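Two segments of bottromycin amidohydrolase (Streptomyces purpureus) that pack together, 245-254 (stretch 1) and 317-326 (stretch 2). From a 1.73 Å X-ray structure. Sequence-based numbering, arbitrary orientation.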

# COMPACT_ATOMS: atom_id res chain seq x y z
N ARG A 245 -12.78 -21.37 -8.63
CA ARG A 245 -11.67 -20.41 -8.59
C ARG A 245 -10.35 -21.07 -8.24
O ARG A 245 -9.32 -20.77 -8.85
CB ARG A 245 -11.95 -19.30 -7.57
CG ARG A 245 -13.11 -18.44 -7.97
CD ARG A 245 -13.39 -17.34 -6.98
NE ARG A 245 -14.60 -16.62 -7.34
CZ ARG A 245 -15.29 -15.87 -6.50
NH1 ARG A 245 -14.88 -15.74 -5.25
NH2 ARG A 245 -16.39 -15.26 -6.92
N TRP A 246 -10.33 -21.90 -7.20
CA TRP A 246 -9.05 -22.38 -6.69
C TRP A 246 -8.55 -23.57 -7.50
O TRP A 246 -7.33 -23.72 -7.67
CB TRP A 246 -9.19 -22.68 -5.18
CG TRP A 246 -9.64 -21.35 -4.45
CD1 TRP A 246 -10.91 -21.03 -4.03
CD2 TRP A 246 -8.83 -20.21 -4.16
NE1 TRP A 246 -10.92 -19.78 -3.48
CE2 TRP A 246 -9.66 -19.25 -3.57
CE3 TRP A 246 -7.48 -19.89 -4.35
CZ2 TRP A 246 -9.21 -18.03 -3.18
CZ3 TRP A 246 -7.03 -18.70 -3.96
CH2 TRP A 246 -7.88 -17.75 -3.39
N ASP A 247 -9.47 -24.38 -8.05
CA ASP A 247 -9.12 -25.35 -9.08
C ASP A 247 -8.47 -24.67 -10.28
O ASP A 247 -7.49 -25.16 -10.84
CB ASP A 247 -10.37 -26.11 -9.54
CG ASP A 247 -10.93 -27.04 -8.48
OD1 ASP A 247 -10.25 -27.29 -7.45
OD2 ASP A 247 -12.05 -27.54 -8.69
N ALA A 248 -9.04 -23.55 -10.73
CA ALA A 248 -8.46 -22.82 -11.85
C ALA A 248 -7.08 -22.28 -11.51
O ALA A 248 -6.16 -22.30 -12.33
CB ALA A 248 -9.41 -21.67 -12.25
N LEU A 249 -6.91 -21.79 -10.30
CA LEU A 249 -5.58 -21.32 -9.92
C LEU A 249 -4.62 -22.51 -9.84
O LEU A 249 -3.50 -22.44 -10.34
CB LEU A 249 -5.63 -20.55 -8.59
CG LEU A 249 -4.32 -20.04 -8.02
CD1 LEU A 249 -3.71 -19.01 -8.98
CD2 LEU A 249 -4.46 -19.40 -6.59
N ALA A 250 -5.06 -23.62 -9.22
CA ALA A 250 -4.22 -24.81 -9.18
C ALA A 250 -3.80 -25.25 -10.59
O ALA A 250 -2.64 -25.60 -10.81
CB ALA A 250 -4.96 -25.94 -8.48
N ASP A 251 -4.74 -25.23 -11.54
CA ASP A 251 -4.42 -25.61 -12.91
C ASP A 251 -3.41 -24.65 -13.53
O ASP A 251 -2.48 -25.08 -14.24
CB ASP A 251 -5.69 -25.62 -13.74
CG ASP A 251 -6.59 -26.83 -13.44
OD1 ASP A 251 -6.19 -27.76 -12.67
OD2 ASP A 251 -7.72 -26.84 -14.00
N ALA A 252 -3.58 -23.34 -13.30
CA ALA A 252 -2.65 -22.36 -13.82
C ALA A 252 -1.24 -22.61 -13.29
O ALA A 252 -0.26 -22.56 -14.03
CB ALA A 252 -3.12 -20.96 -13.45
N LEU A 253 -1.14 -22.88 -11.99
CA LEU A 253 0.18 -23.08 -11.41
C LEU A 253 0.77 -24.40 -11.87
O LEU A 253 1.98 -24.49 -12.10
CB LEU A 253 0.09 -23.01 -9.89
CG LEU A 253 -0.28 -21.63 -9.33
CD1 LEU A 253 -0.61 -21.66 -7.86
CD2 LEU A 253 0.86 -20.68 -9.57
N ARG A 254 -0.07 -25.43 -12.02
CA ARG A 254 0.37 -26.69 -12.60
C ARG A 254 1.09 -26.45 -13.91
O ARG A 254 2.14 -27.06 -14.17
CB ARG A 254 -0.84 -27.63 -12.77
CG ARG A 254 -0.72 -28.77 -13.78
CD ARG A 254 0.25 -29.80 -13.34
NE ARG A 254 0.20 -30.99 -14.18
CZ ARG A 254 0.74 -31.08 -15.39
NH1 ARG A 254 1.38 -30.04 -15.91
NH2 ARG A 254 0.65 -32.21 -16.09
N ALA A 317 -9.38 -28.73 5.44
CA ALA A 317 -8.49 -29.31 4.43
C ALA A 317 -8.41 -28.41 3.20
O ALA A 317 -7.35 -28.25 2.59
CB ALA A 317 -8.94 -30.71 4.05
N GLU A 318 -9.54 -27.84 2.81
CA GLU A 318 -9.57 -26.94 1.65
C GLU A 318 -8.85 -25.64 1.96
O GLU A 318 -8.16 -25.08 1.10
CB GLU A 318 -11.00 -26.67 1.23
CG GLU A 318 -11.18 -25.68 0.09
CD GLU A 318 -10.56 -26.13 -1.21
OE1 GLU A 318 -10.11 -27.31 -1.32
OE2 GLU A 318 -10.56 -25.32 -2.14
N ALA A 319 -8.97 -25.15 3.20
CA ALA A 319 -8.24 -23.96 3.60
C ALA A 319 -6.74 -24.17 3.46
O ALA A 319 -6.02 -23.30 2.95
CB ALA A 319 -8.61 -23.59 5.05
N GLU A 320 -6.25 -25.33 3.92
CA GLU A 320 -4.85 -25.73 3.76
C GLU A 320 -4.45 -25.79 2.28
O GLU A 320 -3.35 -25.37 1.91
CB GLU A 320 -4.57 -27.08 4.44
CG GLU A 320 -4.82 -27.10 5.91
CD GLU A 320 -3.83 -26.27 6.67
OE1 GLU A 320 -2.98 -25.60 6.03
OE2 GLU A 320 -3.89 -26.28 7.91
N ARG A 321 -5.32 -26.34 1.43
CA ARG A 321 -4.99 -26.42 0.01
C ARG A 321 -4.84 -25.02 -0.57
O ARG A 321 -3.92 -24.75 -1.33
CB ARG A 321 -6.06 -27.20 -0.76
CG ARG A 321 -5.76 -27.34 -2.24
CD ARG A 321 -6.89 -28.07 -2.96
NE ARG A 321 -7.96 -27.16 -3.39
CZ ARG A 321 -8.23 -26.83 -4.65
NH1 ARG A 321 -9.24 -26.01 -4.91
NH2 ARG A 321 -7.52 -27.32 -5.67
N ARG A 322 -5.78 -24.14 -0.24
CA ARG A 322 -5.71 -22.77 -0.78
C ARG A 322 -4.51 -22.03 -0.24
O ARG A 322 -3.84 -21.29 -0.98
CB ARG A 322 -7.00 -22.04 -0.47
CG ARG A 322 -8.20 -22.70 -1.11
CD ARG A 322 -9.44 -21.93 -0.73
NE ARG A 322 -10.66 -22.61 -1.20
CZ ARG A 322 -11.89 -22.13 -1.01
NH1 ARG A 322 -12.07 -20.99 -0.36
NH2 ARG A 322 -12.93 -22.80 -1.46
N GLY A 323 -4.20 -22.20 1.05
CA GLY A 323 -3.01 -21.56 1.60
C GLY A 323 -1.74 -21.97 0.87
O GLY A 323 -0.87 -21.13 0.62
N ALA A 324 -1.62 -23.27 0.53
CA ALA A 324 -0.47 -23.73 -0.24
C ALA A 324 -0.39 -23.07 -1.62
O ALA A 324 0.71 -22.84 -2.13
CB ALA A 324 -0.52 -25.24 -0.40
N LEU A 325 -1.53 -22.80 -2.25
CA LEU A 325 -1.48 -22.09 -3.54
C LEU A 325 -0.96 -20.66 -3.36
O LEU A 325 -0.17 -20.16 -4.17
CB LEU A 325 -2.87 -22.10 -4.20
CG LEU A 325 -3.44 -23.49 -4.52
CD1 LEU A 325 -4.88 -23.36 -4.97
CD2 LEU A 325 -2.62 -24.18 -5.54
N VAL A 326 -1.37 -19.97 -2.30
CA VAL A 326 -0.87 -18.61 -2.08
C VAL A 326 0.60 -18.65 -1.72
O VAL A 326 1.36 -17.75 -2.12
CB VAL A 326 -1.73 -17.90 -1.05
CG1 VAL A 326 -1.19 -16.52 -0.74
CG2 VAL A 326 -3.15 -17.81 -1.55

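Two helices of one chain, at least 71 residues apart in sequence wherever they touch, pack with their N-to-C directions 40° apart. Their axes approach to 10.6 Å, a spacing that leaves room for large side chains between them; Trp 246 CA lies 6.8 Å from Arg 322 CA, and Ala 250 CA lies 6.8 Å from Leu 325 CA.

Along stretch 2, Ala 317 stays out of reach, and Glu 318 acts mainly as an organizer. Its carboxylate holds two arginines of its own helix in salt bridges: Arg 321 NE lies 3.0 Å from Glu 318 OE1, and Arg 322 NE lies 2.9 Å from Glu 318 OE2. Ala 319 and Glu 320 lie out of reach.

The CA-to-CB bond of Arg 321 points sideways, but a long, flexible chain brings its guanidinium to stretch 1. There Arg 321 NH1 lies 3.0 Å from Asp 247 OD1, forming a salt bridge whose hydrogen bond is weak, with an angle of 123° at the hydrogen. Arg 321 NH1 also donates to Glu 318 OE2 (3.1 Å), so one cation serves carboxylates on both helices.

The CA-to-CB bond of Arg 322 points toward stretch 1, and the side chain lies over one face of the Trp 246 indole. Arg 322 CD sits 3.6 Å from the centroid of the Trp 246 five-membered ring, 5° off the normal, a CH-pi contact; Arg 322 NE lies 3.3 Å from Trp 246 CD1. Arginine suits this place because its methylenes and flat cation can both lie against an aromatic face. Trp 246 thus fills a hole formed by Glu 318, Arg 321, Arg 322 and Leu 325.

Beyond Gly 323 and Ala 324, buried Leu 325 returns the knob among Trp 246, Leu 249, Ala 250 and Leu 253. Leucine suits this apolar pocket: Leu 325 CB lies 3.9 Å from Leu 249 CD2, and Leu 325 CD2 4.0 Å from Leu 253 CD1.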